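Local coordinates for triphenylmethane reductase (Citrobacter sp., PDB 2JL1), which binds NADP(H) and probably uses it to reduce triphenylmethane dyes, an activity of interest for bioremediation, at residues F72-H77 and A103-A108; Y78-L83 and I115-V120; G13-Q18 and T174-A179. All coordinates share one frame; numbering follows the deposited sequence.

Interaction 1 (F72-H77 and A103-A108). With NAP (NADP nicotinamide-adenine-dinucleotide phosphate), chain B.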
loop_
_atom_site.group_PDB
_atom_site.type_symbol
_atom_site.label_atom_id
_atom_site.label_comp_id
_atom_site.label_asym_id
_atom_site.label_seq_id
_atom_site.Cartn_x
_atom_site.Cartn_y
_atom_site.Cartn_z
ATOM N N PHE A 72 -14.273 -7.741 -2.611
ATOM C CA PHE A 72 -13.363 -7.204 -3.586
ATOM C C PHE A 72 -12.380 -8.356 -3.883
ATOM O O PHE A 72 -11.540 -8.688 -3.058
ATOM C CB PHE A 72 -12.685 -5.980 -2.952
ATOM C CG PHE A 72 -11.548 -5.390 -3.755
ATOM C CD1 PHE A 72 -11.279 -5.817 -5.059
ATOM C CD2 PHE A 72 -10.757 -4.388 -3.201
ATOM C CE1 PHE A 72 -10.215 -5.283 -5.787
ATOM C CE2 PHE A 72 -9.708 -3.831 -3.938
ATOM C CZ PHE A 72 -9.436 -4.313 -5.236
ATOM N N ILE A 73 -12.543 -9.009 -5.032
ATOM C CA ILE A 73 -11.632 -10.079 -5.442
ATOM C C ILE A 73 -10.563 -9.411 -6.282
ATOM O O ILE A 73 -10.890 -8.652 -7.183
ATOM C CB ILE A 73 -12.370 -11.196 -6.234
ATOM C CG1 ILE A 73 -13.378 -11.924 -5.319
ATOM C CG2 ILE A 73 -11.344 -12.156 -6.938
ATOM C CD1 ILE A 73 -14.169 -13.033 -6.018
ATOM N N SER A 74 -9.281 -9.691 -6.000
ATOM C CA SER A 74 -8.188 -8.983 -6.665
ATOM C C SER A 74 -8.188 -9.209 -8.175
ATOM O O SER A 74 -8.670 -10.230 -8.650
ATOM C CB SER A 74 -6.819 -9.360 -6.053
ATOM O OG SER A 74 -6.677 -10.773 -5.921
ATOM N N GLY A 75 -7.656 -8.250 -8.929
ATOM C CA GLY A 75 -7.599 -8.389 -10.382
ATOM C C GLY A 75 -6.558 -9.404 -10.834
ATOM O O GLY A 75 -5.727 -9.818 -10.036
ATOM N N PRO A 76 -6.629 -9.846 -12.118
ATOM C CA PRO A 76 -5.604 -10.704 -12.718
ATOM C C PRO A 76 -4.292 -9.953 -12.702
ATOM O O PRO A 76 -4.286 -8.734 -12.793
ATOM C CB PRO A 76 -6.085 -10.880 -14.157
ATOM C CG PRO A 76 -7.575 -10.663 -14.089
ATOM C CD PRO A 76 -7.720 -9.558 -13.067
ATOM N N HIS A 77 -3.173 -10.643 -12.579
ATOM C CA HIS A 77 -1.998 -9.888 -12.187
ATOM C C HIS A 77 -0.812 -9.923 -13.131
ATOM O O HIS A 77 0.305 -10.318 -12.751
ATOM C CB HIS A 77 -1.600 -10.229 -10.750
ATOM C CG HIS A 77 -1.503 -11.692 -10.480
ATOM N ND1 HIS A 77 -0.397 -12.437 -10.826
ATOM C CD2 HIS A 77 -2.363 -12.548 -9.871
ATOM C CE1 HIS A 77 -0.575 -13.690 -10.441
ATOM N NE2 HIS A 77 -1.766 -13.787 -9.870
ATOM N N ALA A 103 -14.638 -6.960 2.242
ATOM C CA ALA A 103 -13.723 -8.118 2.304
ATOM C C ALA A 103 -12.837 -8.092 1.065
ATOM O O ALA A 103 -13.346 -7.851 -0.035
ATOM C CB ALA A 103 -14.499 -9.438 2.349
ATOM N N TYR A 104 -11.546 -8.388 1.241
ATOM C CA TYR A 104 -10.565 -8.337 0.168
ATOM C C TYR A 104 -9.729 -9.645 0.120
ATOM O O TYR A 104 -9.204 -10.091 1.140
ATOM C CB TYR A 104 -9.640 -7.112 0.340
ATOM C CG TYR A 104 -8.482 -7.114 -0.652
ATOM C CD1 TYR A 104 -8.714 -7.014 -2.034
ATOM C CD2 TYR A 104 -7.175 -7.290 -0.216
ATOM C CE1 TYR A 104 -7.662 -7.057 -2.951
ATOM C CE2 TYR A 104 -6.108 -7.338 -1.133
ATOM C CZ TYR A 104 -6.367 -7.231 -2.482
ATOM O OH TYR A 104 -5.332 -7.292 -3.364
ATOM N N THR A 105 -9.630 -10.252 -1.063
ATOM C CA THR A 105 -8.828 -11.456 -1.266
ATOM C C THR A 105 -7.362 -11.071 -1.453
ATOM O O THR A 105 -6.923 -10.708 -2.576
ATOM C CB THR A 105 -9.293 -12.280 -2.500
ATOM O OG1 THR A 105 -9.213 -11.470 -3.667
ATOM C CG2 THR A 105 -10.735 -12.781 -2.301
ATOM N N GLY A 106 -6.617 -11.176 -0.360
ATOM C CA GLY A 106 -5.191 -10.824 -0.315
ATOM C C GLY A 106 -4.360 -12.082 -0.451
ATOM O O GLY A 106 -4.753 -13.023 -1.135
ATOM N N TYR A 107 -3.196 -12.085 0.174
ATOM C CA TYR A 107 -2.242 -13.176 -0.001
ATOM C C TYR A 107 -1.662 -13.458 1.381
ATOM O O TYR A 107 -1.245 -12.529 2.079
ATOM C CB TYR A 107 -1.187 -12.770 -1.032
ATOM C CG TYR A 107 -0.118 -13.798 -1.314
ATOM C CD1 TYR A 107 -0.458 -15.079 -1.776
ATOM C CD2 TYR A 107 1.232 -13.486 -1.144
ATOM C CE1 TYR A 107 0.528 -16.051 -2.046
ATOM C CE2 TYR A 107 2.238 -14.450 -1.415
ATOM C CZ TYR A 107 1.867 -15.731 -1.872
ATOM O OH TYR A 107 2.830 -16.698 -2.138
ATOM N N ALA A 108 -1.717 -14.727 1.798
ATOM C CA ALA A 108 -1.325 -15.136 3.138
ATOM C C ALA A 108 0.139 -14.846 3.359
ATOM O O ALA A 108 0.974 -15.011 2.450
ATOM C CB ALA A 108 -1.603 -16.621 3.351
HETATM P PA NAP B . -9.720 -15.550 -12.795
HETATM O O1A NAP B . -8.610 -15.350 -13.766
HETATM O O2A NAP B . -10.599 -16.706 -13.072
HETATM O O5B NAP B . -10.611 -14.235 -12.654
HETATM C C5B NAP B . -10.097 -12.921 -12.670
HETATM C C4B NAP B . -11.331 -12.032 -12.688
HETATM O O4B NAP B . -10.967 -10.658 -12.714
HETATM C C3B NAP B . -12.135 -12.332 -13.954
HETATM O O3B NAP B . -13.493 -12.470 -13.625
HETATM C C2B NAP B . -11.954 -11.101 -14.797
HETATM O O2B NAP B . -13.124 -10.796 -15.488
HETATM C C1B NAP B . -11.725 -10.043 -13.737
HETATM N N9A NAP B . -11.096 -8.863 -14.345
HETATM C C8A NAP B . -9.966 -8.805 -15.113
HETATM N N7A NAP B . -9.767 -7.512 -15.462
HETATM C C5A NAP B . -10.769 -6.762 -14.945
HETATM C C6A NAP B . -11.058 -5.399 -15.002
HETATM N N6A NAP B . -10.274 -4.558 -15.672
HETATM N N1A NAP B . -12.175 -4.925 -14.353
HETATM C C2A NAP B . -13.003 -5.787 -13.667
HETATM N N3A NAP B . -12.712 -7.131 -13.605
HETATM C C4A NAP B . -11.612 -7.606 -14.243
HETATM O O3 NAP B . -9.038 -15.702 -11.328
HETATM P PN NAP B . -9.411 -16.669 -10.095
HETATM O O1N NAP B . -10.861 -16.540 -9.876
HETATM O O2N NAP B . -8.813 -18.011 -10.335
HETATM O O5D NAP B . -8.666 -15.911 -8.842
HETATM C C5D NAP B . -9.131 -14.642 -8.402
HETATM C C4D NAP B . -8.018 -13.627 -8.121
HETATM O O4D NAP B . -7.074 -14.200 -7.232
HETATM C C3D NAP B . -7.232 -13.241 -9.376
HETATM O O3D NAP B . -7.716 -12.104 -10.044
HETATM C C2D NAP B . -5.813 -13.027 -8.882
HETATM O O2D NAP B . -5.534 -11.703 -8.476
HETATM C C1D NAP B . -5.751 -13.896 -7.645
HETATM N N1N NAP B . -4.952 -15.091 -7.963
HETATM C C2N NAP B . -4.563 -15.866 -6.917
HETATM C C3N NAP B . -3.781 -16.964 -7.134
HETATM C C7N NAP B . -3.339 -17.797 -6.008
HETATM O O7N NAP B . -2.638 -18.992 -6.343
HETATM N N7N NAP B . -3.589 -17.349 -4.772
HETATM C C4N NAP B . -3.461 -17.353 -8.451
HETATM C C5N NAP B . -3.940 -16.614 -9.505
HETATM C C6N NAP B . -4.649 -15.436 -9.247
HETATM P P2B NAP B . -13.366 -11.276 -17.010
HETATM O O1X NAP B . -14.200 -12.542 -16.954
HETATM O O2X NAP B . -12.065 -11.565 -17.739
HETATM O O3X NAP B . -14.112 -10.136 -17.673
HETATM O O HOH W 1 -5.821 -13.043 -4.013
#
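F72 and Y104 pair across two neighbouring parallel strands of the Rossmann-fold sheet, 69-72 and 101-107, where the first strand ends and its chain turns into the NADP-binding loop. The backbone of F72 is held on both sides of its bridge to Y104: its N donates to A103 O at 2.7 Å, and its O accepts from T105 N at 3.2 Å. The two aromatic side chains leave the same face of the sheet and run side by side in the same direction. In each, CG is anti to the backbone N (chi1 172° for both). The planes nevertheless make an angle of 53°, and the edge of Y104 meets the face of F72, with Y104 CD1 3.5 Å from F72 CD2 near the rim of that ring. The phenol oxygen of Y104 is hydrogen-bonded to H121 of helix 117-130.

Beyond F72 the strand pairing gives way to a side-chain bond: S74 N donates to T105 OG1 (2.9 Å, N-H...O 159°), which ties the start of the loop to the neighbouring strand. In this nucleotide-binding fold such loops at the C-terminal ends of the strands line the cofactor site, and here the loop takes the nicotinamide ribose. NAP O3D donates to S74 O at 2.5 Å, and I73 CG2 packs on NAP C5D at 3.6 Å. A water donates to T105 O and also hydrogen-bonds S74 OG, bridging the two segments. H77 brings NE2 to 3.4 Å from NAP C6N of the nicotinamide.

Interaction 2 (Y78-L83 and I115-V120)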
loop_
_atom_site.group_PDB
_atom_site.type_symbol
_atom_site.label_atom_id
_atom_site.label_comp_id
_atom_site.label_asym_id
_atom_site.label_seq_id
_atom_site.Cartn_x
_atom_site.Cartn_y
_atom_site.Cartn_z
ATOM N N TYR A 78 -1.055 -9.464 -14.351
ATOM C CA TYR A 78 -0.007 -9.385 -15.366
ATOM C C TYR A 78 0.962 -8.274 -14.959
ATOM O O TYR A 78 2.155 -8.521 -14.725
ATOM C CB TYR A 78 -0.628 -9.069 -16.734
ATOM C CG TYR A 78 -1.481 -10.157 -17.399
ATOM C CD1 TYR A 78 -1.699 -10.119 -18.786
ATOM C CD2 TYR A 78 -2.069 -11.220 -16.667
ATOM C CE1 TYR A 78 -2.476 -11.085 -19.444
ATOM C CE2 TYR A 78 -2.865 -12.203 -17.320
ATOM C CZ TYR A 78 -3.052 -12.121 -18.717
ATOM O OH TYR A 78 -3.810 -13.048 -19.419
ATOM N N ASP A 79 0.427 -7.055 -14.855
ATOM C CA ASP A 79 1.194 -5.853 -14.565
ATOM C C ASP A 79 0.841 -5.416 -13.136
ATOM O O ASP A 79 -0.243 -4.899 -12.880
ATOM C CB ASP A 79 0.839 -4.787 -15.607
ATOM C CG ASP A 79 1.581 -3.468 -15.420
ATOM O OD1 ASP A 79 2.201 -3.197 -14.352
ATOM O OD2 ASP A 79 1.513 -2.668 -16.377
ATOM N N ASN A 80 1.762 -5.665 -12.212
ATOM C CA ASN A 80 1.575 -5.351 -10.793
ATOM C C ASN A 80 1.378 -3.862 -10.519
ATOM O O ASN A 80 0.592 -3.502 -9.668
ATOM C CB ASN A 80 2.755 -5.868 -9.987
ATOM C CG ASN A 80 2.802 -7.391 -9.939
ATOM O OD1 ASN A 80 1.764 -8.051 -10.006
ATOM N ND2 ASN A 80 3.997 -7.946 -9.817
ATOM N N THR A 81 2.098 -3.009 -11.242
ATOM C CA THR A 81 1.962 -1.568 -11.026
ATOM C C THR A 81 0.607 -1.060 -11.515
ATOM O O THR A 81 -0.003 -0.199 -10.878
ATOM C CB THR A 81 3.116 -0.816 -11.651
ATOM O OG1 THR A 81 4.339 -1.337 -11.115
ATOM C CG2 THR A 81 3.020 0.706 -11.370
ATOM N N LEU A 82 0.140 -1.568 -12.656
ATOM C CA LEU A 82 -1.220 -1.276 -13.110
ATOM C C LEU A 82 -2.261 -1.779 -12.132
ATOM O O LEU A 82 -3.249 -1.100 -11.861
ATOM C CB LEU A 82 -1.496 -1.879 -14.502
ATOM C CG LEU A 82 -2.973 -1.863 -14.920
ATOM C CD1 LEU A 82 -3.462 -0.395 -15.047
ATOM C CD2 LEU A 82 -3.156 -2.618 -16.262
ATOM N N LEU A 83 -2.060 -2.986 -11.614
ATOM C CA LEU A 83 -2.977 -3.552 -10.630
ATOM C C LEU A 83 -3.187 -2.659 -9.379
ATOM O O LEU A 83 -4.284 -2.580 -8.853
ATOM C CB LEU A 83 -2.494 -4.947 -10.229
ATOM C CG LEU A 83 -3.509 -5.857 -9.572
ATOM C CD1 LEU A 83 -4.758 -5.981 -10.474
ATOM C CD2 LEU A 83 -2.866 -7.196 -9.328
ATOM N N ILE A 115 7.617 -13.032 -3.513
ATOM C CA ILE A 115 7.104 -12.762 -4.858
ATOM C C ILE A 115 6.502 -11.331 -4.964
ATOM O O ILE A 115 5.876 -10.851 -4.006
ATOM C CB ILE A 115 6.101 -13.815 -5.307
ATOM C CG1 ILE A 115 4.827 -13.724 -4.492
ATOM C CG2 ILE A 115 6.723 -15.237 -5.185
ATOM C CD1 ILE A 115 3.572 -13.883 -5.318
ATOM N N PRO A 116 6.736 -10.630 -6.103
ATOM C CA PRO A 116 6.311 -9.228 -6.272
ATOM C C PRO A 116 4.824 -8.934 -5.997
ATOM O O PRO A 116 4.510 -7.897 -5.415
ATOM C CB PRO A 116 6.688 -8.934 -7.731
ATOM C CG PRO A 116 7.878 -9.806 -7.975
ATOM C CD PRO A 116 7.500 -11.098 -7.284
ATOM N N LEU A 117 3.935 -9.855 -6.371
ATOM C CA LEU A 117 2.492 -9.685 -6.161
ATOM C C LEU A 117 2.105 -9.448 -4.686
ATOM O O LEU A 117 1.095 -8.804 -4.418
ATOM C CB LEU A 117 1.690 -10.851 -6.787
ATOM C CG LEU A 117 0.165 -10.619 -6.736
ATOM C CD1 LEU A 117 -0.287 -9.482 -7.671
ATOM C CD2 LEU A 117 -0.625 -11.891 -7.001
ATOM N N ALA A 118 2.918 -9.920 -3.733
ATOM C CA ALA A 118 2.646 -9.669 -2.307
ATOM C C ALA A 118 2.575 -8.162 -2.035
ATOM O O ALA A 118 1.830 -7.713 -1.188
ATOM C CB ALA A 118 3.732 -10.272 -1.446
ATOM N N HIS A 119 3.402 -7.399 -2.754
ATOM C CA HIS A 119 3.444 -5.955 -2.566
ATOM C C HIS A 119 2.126 -5.287 -2.953
ATOM O O HIS A 119 1.705 -4.307 -2.313
ATOM C CB HIS A 119 4.654 -5.361 -3.286
ATOM C CG HIS A 119 5.949 -5.757 -2.656
ATOM N ND1 HIS A 119 7.128 -5.879 -3.359
ATOM C CD2 HIS A 119 6.226 -6.122 -1.386
ATOM C CE1 HIS A 119 8.089 -6.244 -2.530
ATOM N NE2 HIS A 119 7.562 -6.415 -1.331
ATOM N N VAL A 120 1.499 -5.806 -4.009
ATOM C CA VAL A 120 0.215 -5.297 -4.483
ATOM C C VAL A 120 -0.839 -5.516 -3.405
ATOM O O VAL A 120 -1.662 -4.637 -3.142
ATOM C CB VAL A 120 -0.271 -6.050 -5.744
ATOM C CG1 VAL A 120 -1.710 -5.616 -6.100
ATOM C CG2 VAL A 120 0.654 -5.792 -6.945
#
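N80 and L117, at the beginnings of helices 80-96 and 117-130, bring their CA atoms to 6.4 Å, the nearest CA pair of the two segments. Each helix follows a strand of the Rossmann-type sheet, 69-72 and 101-107 respectively, so the contact joins the N-terminal ends of two successive helices of the alternating fold.

N80 points toward 115-120 and touches three of its residues. Its CG is anti to the carbonyl carbon (chi1 -69°). Of the two amide atoms, ND2 touches P116 CB at 3.5 Å, whereas OD1 meets L117 CD1 at 3.4 Å. OD1 is buried against this methyl with no hydrogen-bonding partner in the model. Behind the amide, V120 CG2 packs on N80 CB at 3.7 Å, and the two side chains cross at about a right angle.

One turn further along, L83 CD2 reaches both L117 CD1 and V120 CG1. V120 therefore divides its branches, CG2 going to N80 and CG1 to L83. D79 caps helix 80-96: its OD1 accepts from L82 N at 3.1 Å, and weakly from T81 N. The same oxygen forms a salt bridge with R95 of the second subunit, so the capped helix start also belongs to the dimer interface. The L82 N-H points almost straight at D79 OD1 (172°) and comes from above the carboxylate plane, 75° out of it.

Interaction 3 (G13-Q18 and T174-A179). With NAP (NADP nicotinamide-adenine-dinucleotide phosphate), chain B.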
loop_
_atom_site.group_PDB
_atom_site.type_symbol
_atom_site.label_atom_id
_atom_site.label_comp_id
_atom_site.label_asym_id
_atom_site.label_seq_id
_atom_site.Cartn_x
_atom_site.Cartn_y
_atom_site.Cartn_z
ATOM N N GLY A 13 -14.659 -16.109 -8.042
ATOM C CA GLY A 13 -15.911 -15.338 -7.939
ATOM C C GLY A 13 -17.167 -16.154 -8.193
ATOM O O GLY A 13 -18.158 -16.022 -7.476
ATOM N N GLY A 14 -17.122 -17.002 -9.220
ATOM C CA GLY A 14 -18.247 -17.891 -9.568
ATOM C C GLY A 14 -18.502 -18.887 -8.454
ATOM O O GLY A 14 -19.646 -19.160 -8.114
ATOM N N LEU A 15 -17.434 -19.406 -7.852
ATOM C CA LEU A 15 -17.575 -20.331 -6.715
ATOM C C LEU A 15 -18.099 -19.635 -5.445
ATOM O O LEU A 15 -18.838 -20.241 -4.669
ATOM C CB LEU A 15 -16.264 -21.075 -6.433
ATOM C CG LEU A 15 -15.749 -22.139 -7.406
ATOM C CD1 LEU A 15 -14.256 -22.463 -7.111
ATOM C CD2 LEU A 15 -16.597 -23.406 -7.349
ATOM N N VAL A 16 -17.726 -18.377 -5.229
ATOM C CA VAL A 16 -18.236 -17.605 -4.084
ATOM C C VAL A 16 -19.758 -17.440 -4.235
ATOM O O VAL A 16 -20.508 -17.669 -3.292
ATOM C CB VAL A 16 -17.541 -16.205 -3.924
ATOM C CG1 VAL A 16 -18.336 -15.292 -2.972
ATOM C CG2 VAL A 16 -16.134 -16.356 -3.359
ATOM N N ILE A 17 -20.190 -17.056 -5.430
ATOM C CA ILE A 17 -21.612 -16.921 -5.733
ATOM C C ILE A 17 -22.365 -18.243 -5.560
ATOM O O ILE A 17 -23.455 -18.265 -4.979
ATOM C CB ILE A 17 -21.811 -16.247 -7.100
ATOM C CG1 ILE A 17 -21.395 -14.774 -6.951
ATOM C CG2 ILE A 17 -23.278 -16.417 -7.624
ATOM C CD1 ILE A 17 -21.389 -13.970 -8.197
ATOM N N GLN A 18 -21.770 -19.346 -6.022
ATOM C CA GLN A 18 -22.409 -20.655 -5.850
ATOM C C GLN A 18 -22.550 -21.055 -4.388
ATOM O O GLN A 18 -23.580 -21.611 -3.989
ATOM C CB GLN A 18 -21.715 -21.726 -6.701
ATOM C CG GLN A 18 -21.970 -21.515 -8.206
ATOM C CD GLN A 18 -23.469 -21.352 -8.560
ATOM O OE1 GLN A 18 -24.298 -22.177 -8.174
ATOM N NE2 GLN A 18 -23.808 -20.288 -9.303
ATOM N N THR A 174 -7.692 -25.309 -2.133
ATOM C CA THR A 174 -8.488 -25.218 -3.369
ATOM C C THR A 174 -9.273 -23.884 -3.427
ATOM O O THR A 174 -9.641 -23.312 -2.395
ATOM C CB THR A 174 -9.458 -26.386 -3.521
ATOM O OG1 THR A 174 -10.392 -26.363 -2.446
ATOM C CG2 THR A 174 -8.718 -27.782 -3.525
ATOM N N ARG A 175 -9.515 -23.392 -4.639
ATOM C CA ARG A 175 -10.395 -22.225 -4.853
ATOM C C ARG A 175 -11.733 -22.454 -4.200
ATOM O O ARG A 175 -12.315 -21.524 -3.644
ATOM C CB ARG A 175 -10.672 -22.017 -6.327
ATOM C CG ARG A 175 -9.653 -21.248 -7.048
ATOM C CD ARG A 175 -10.205 -20.858 -8.405
ATOM N NE ARG A 175 -9.074 -20.510 -9.248
ATOM C CZ ARG A 175 -8.497 -21.358 -10.090
ATOM N NH1 ARG A 175 -8.989 -22.580 -10.238
ATOM N NH2 ARG A 175 -7.452 -20.962 -10.802
ATOM N N ASN A 176 -12.226 -23.689 -4.295
ATOM C CA ASN A 176 -13.514 -24.037 -3.715
ATOM C C ASN A 176 -13.575 -23.738 -2.224
ATOM O O ASN A 176 -14.506 -23.091 -1.768
ATOM C CB ASN A 176 -13.889 -25.486 -3.986
ATOM C CG ASN A 176 -15.225 -25.825 -3.416
ATOM O OD1 ASN A 176 -15.341 -26.702 -2.567
ATOM N ND2 ASN A 176 -16.244 -25.101 -3.839
ATOM N N GLU A 177 -12.571 -24.179 -1.477
ATOM C CA GLU A 177 -12.536 -23.929 -0.028
ATOM C C GLU A 177 -12.295 -22.472 0.317
ATOM O O GLU A 177 -12.854 -21.979 1.286
ATOM C CB GLU A 177 -11.501 -24.810 0.678
ATOM C CG GLU A 177 -11.815 -26.291 0.586
ATOM C CD GLU A 177 -10.781 -27.154 1.258
ATOM O OE1 GLU A 177 -9.573 -27.089 0.900
ATOM O OE2 GLU A 177 -11.211 -27.938 2.109
ATOM N N LEU A 178 -11.481 -21.778 -0.472
ATOM C CA LEU A 178 -11.287 -20.337 -0.264
ATOM C C LEU A 178 -12.575 -19.576 -0.545
ATOM O O LEU A 178 -12.895 -18.604 0.140
ATOM C CB LEU A 178 -10.181 -19.806 -1.154
ATOM C CG LEU A 178 -8.823 -20.383 -0.782
ATOM C CD1 LEU A 178 -7.790 -20.117 -1.908
ATOM C CD2 LEU A 178 -8.384 -19.849 0.596
ATOM N N ALA A 179 -13.332 -20.044 -1.533
ATOM C CA ALA A 179 -14.612 -19.419 -1.882
ATOM C C ALA A 179 -15.642 -19.633 -0.792
ATOM O O ALA A 179 -16.459 -18.751 -0.505
ATOM C CB ALA A 179 -15.130 -19.977 -3.196
HETATM P PA NAP B . -9.720 -15.550 -12.795
HETATM O O1A NAP B . -8.610 -15.350 -13.766
HETATM O O2A NAP B . -10.599 -16.706 -13.072
HETATM O O5B NAP B . -10.611 -14.235 -12.654
HETATM C C5B NAP B . -10.097 -12.921 -12.670
HETATM C C4B NAP B . -11.331 -12.032 -12.688
HETATM O O4B NAP B . -10.967 -10.658 -12.714
HETATM C C3B NAP B . -12.135 -12.332 -13.954
HETATM O O3B NAP B . -13.493 -12.470 -13.625
HETATM C C2B NAP B . -11.954 -11.101 -14.797
HETATM O O2B NAP B . -13.124 -10.796 -15.488
HETATM C C1B NAP B . -11.725 -10.043 -13.737
HETATM N N9A NAP B . -11.096 -8.863 -14.345
HETATM C C8A NAP B . -9.966 -8.805 -15.113
HETATM N N7A NAP B . -9.767 -7.512 -15.462
HETATM C C5A NAP B . -10.769 -6.762 -14.945
HETATM C C6A NAP B . -11.058 -5.399 -15.002
HETATM N N6A NAP B . -10.274 -4.558 -15.672
HETATM N N1A NAP B . -12.175 -4.925 -14.353
HETATM C C2A NAP B . -13.003 -5.787 -13.667
HETATM N N3A NAP B . -12.712 -7.131 -13.605
HETATM C C4A NAP B . -11.612 -7.606 -14.243
HETATM O O3 NAP B . -9.038 -15.702 -11.328
HETATM P PN NAP B . -9.411 -16.669 -10.095
HETATM O O1N NAP B . -10.861 -16.540 -9.876
HETATM O O2N NAP B . -8.813 -18.011 -10.335
HETATM O O5D NAP B . -8.666 -15.911 -8.842
HETATM C C5D NAP B . -9.131 -14.642 -8.402
HETATM C C4D NAP B . -8.018 -13.627 -8.121
HETATM O O4D NAP B . -7.074 -14.200 -7.232
HETATM C C3D NAP B . -7.232 -13.241 -9.376
HETATM O O3D NAP B . -7.716 -12.104 -10.044
HETATM C C2D NAP B . -5.813 -13.027 -8.882
HETATM O O2D NAP B . -5.534 -11.703 -8.476
HETATM C C1D NAP B . -5.751 -13.896 -7.645
HETATM N N1N NAP B . -4.952 -15.091 -7.963
HETATM C C2N NAP B . -4.563 -15.866 -6.917
HETATM C C3N NAP B . -3.781 -16.964 -7.134
HETATM C C7N NAP B . -3.339 -17.797 -6.008
HETATM O O7N NAP B . -2.638 -18.992 -6.343
HETATM N N7N NAP B . -3.589 -17.349 -4.772
HETATM C C4N NAP B . -3.461 -17.353 -8.451
HETATM C C5N NAP B . -3.940 -16.614 -9.505
HETATM C C6N NAP B . -4.649 -15.436 -9.247
HETATM P P2B NAP B . -13.366 -11.276 -17.010
HETATM O O1X NAP B . -14.200 -12.542 -16.954
HETATM O O2X NAP B . -12.065 -11.565 -17.739
HETATM O O3X NAP B . -14.112 -10.136 -17.673
#
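L15, from the helix that follows the first strand of the Rossmann fold, reaches across to the start of helix 175-186. Its CB rests on A179 CB at 3.6 Å. CG is anti to the carbonyl carbon (chi1 -70°). Of the two methyls beyond it, CD1 lies 3.7 Å from R175 CB and equally near the backbone N of N176, while CD2 meets N176 ND2 at 3.9 Å. The leucine crosses both R175 and N176 at about a right angle.

The segment axes approach to 8.6 Å at a crossing angle of -51°. Where the backbones come nearest, V16 and A179 have their CA atoms 4.6 Å apart. The small A179 makes this possible: its CB lies against L15 CB and the backbone N of V16, and V16 CG2 packs beside it at 3.8 Å.

R175 puts only the base of its side chain into the helix contact. From CG to NE the chain is extended and leads away to NADP, where NE donates to NAP O2N on the nicotinamide-side phosphate (2.7 Å, N-H...O 134°). T174 caps this helix, its OG1 accepting from E177 N, and D145 accepts from R175 N.

The helix interface is thus mainly apolar, with no polar bond between the two segments, while the arginine rooted in it gives a hydrogen bond to a phosphate oxygen of the cofactor. Its positive charge would be expected to offset part of the negative charge of the diphosphate.

Overall arrangement
Interaction 1 is the most deeply buried, with strand pairing and an aromatic pair, and with polar loop bonds at the cofactor. Interactions 2 and 3 join helices without polar bonds between their segments, mainly through aliphatic side chains, with an asparagine in each; interaction 2 is largely buried although P116 is exposed, and interaction 3 is partly buried. They lie about 22 Å apart (centres) and do not touch, but each meets interaction 1: L83 and L117 pack on H77, and G13 on I73 CD1. Interactions 1 and 2 are interleaved in the chain, loop 72-77 leading into helix 80-96. Interactions 1 and 3 both bind NADP; interaction 2 instead adjoins the second subunit.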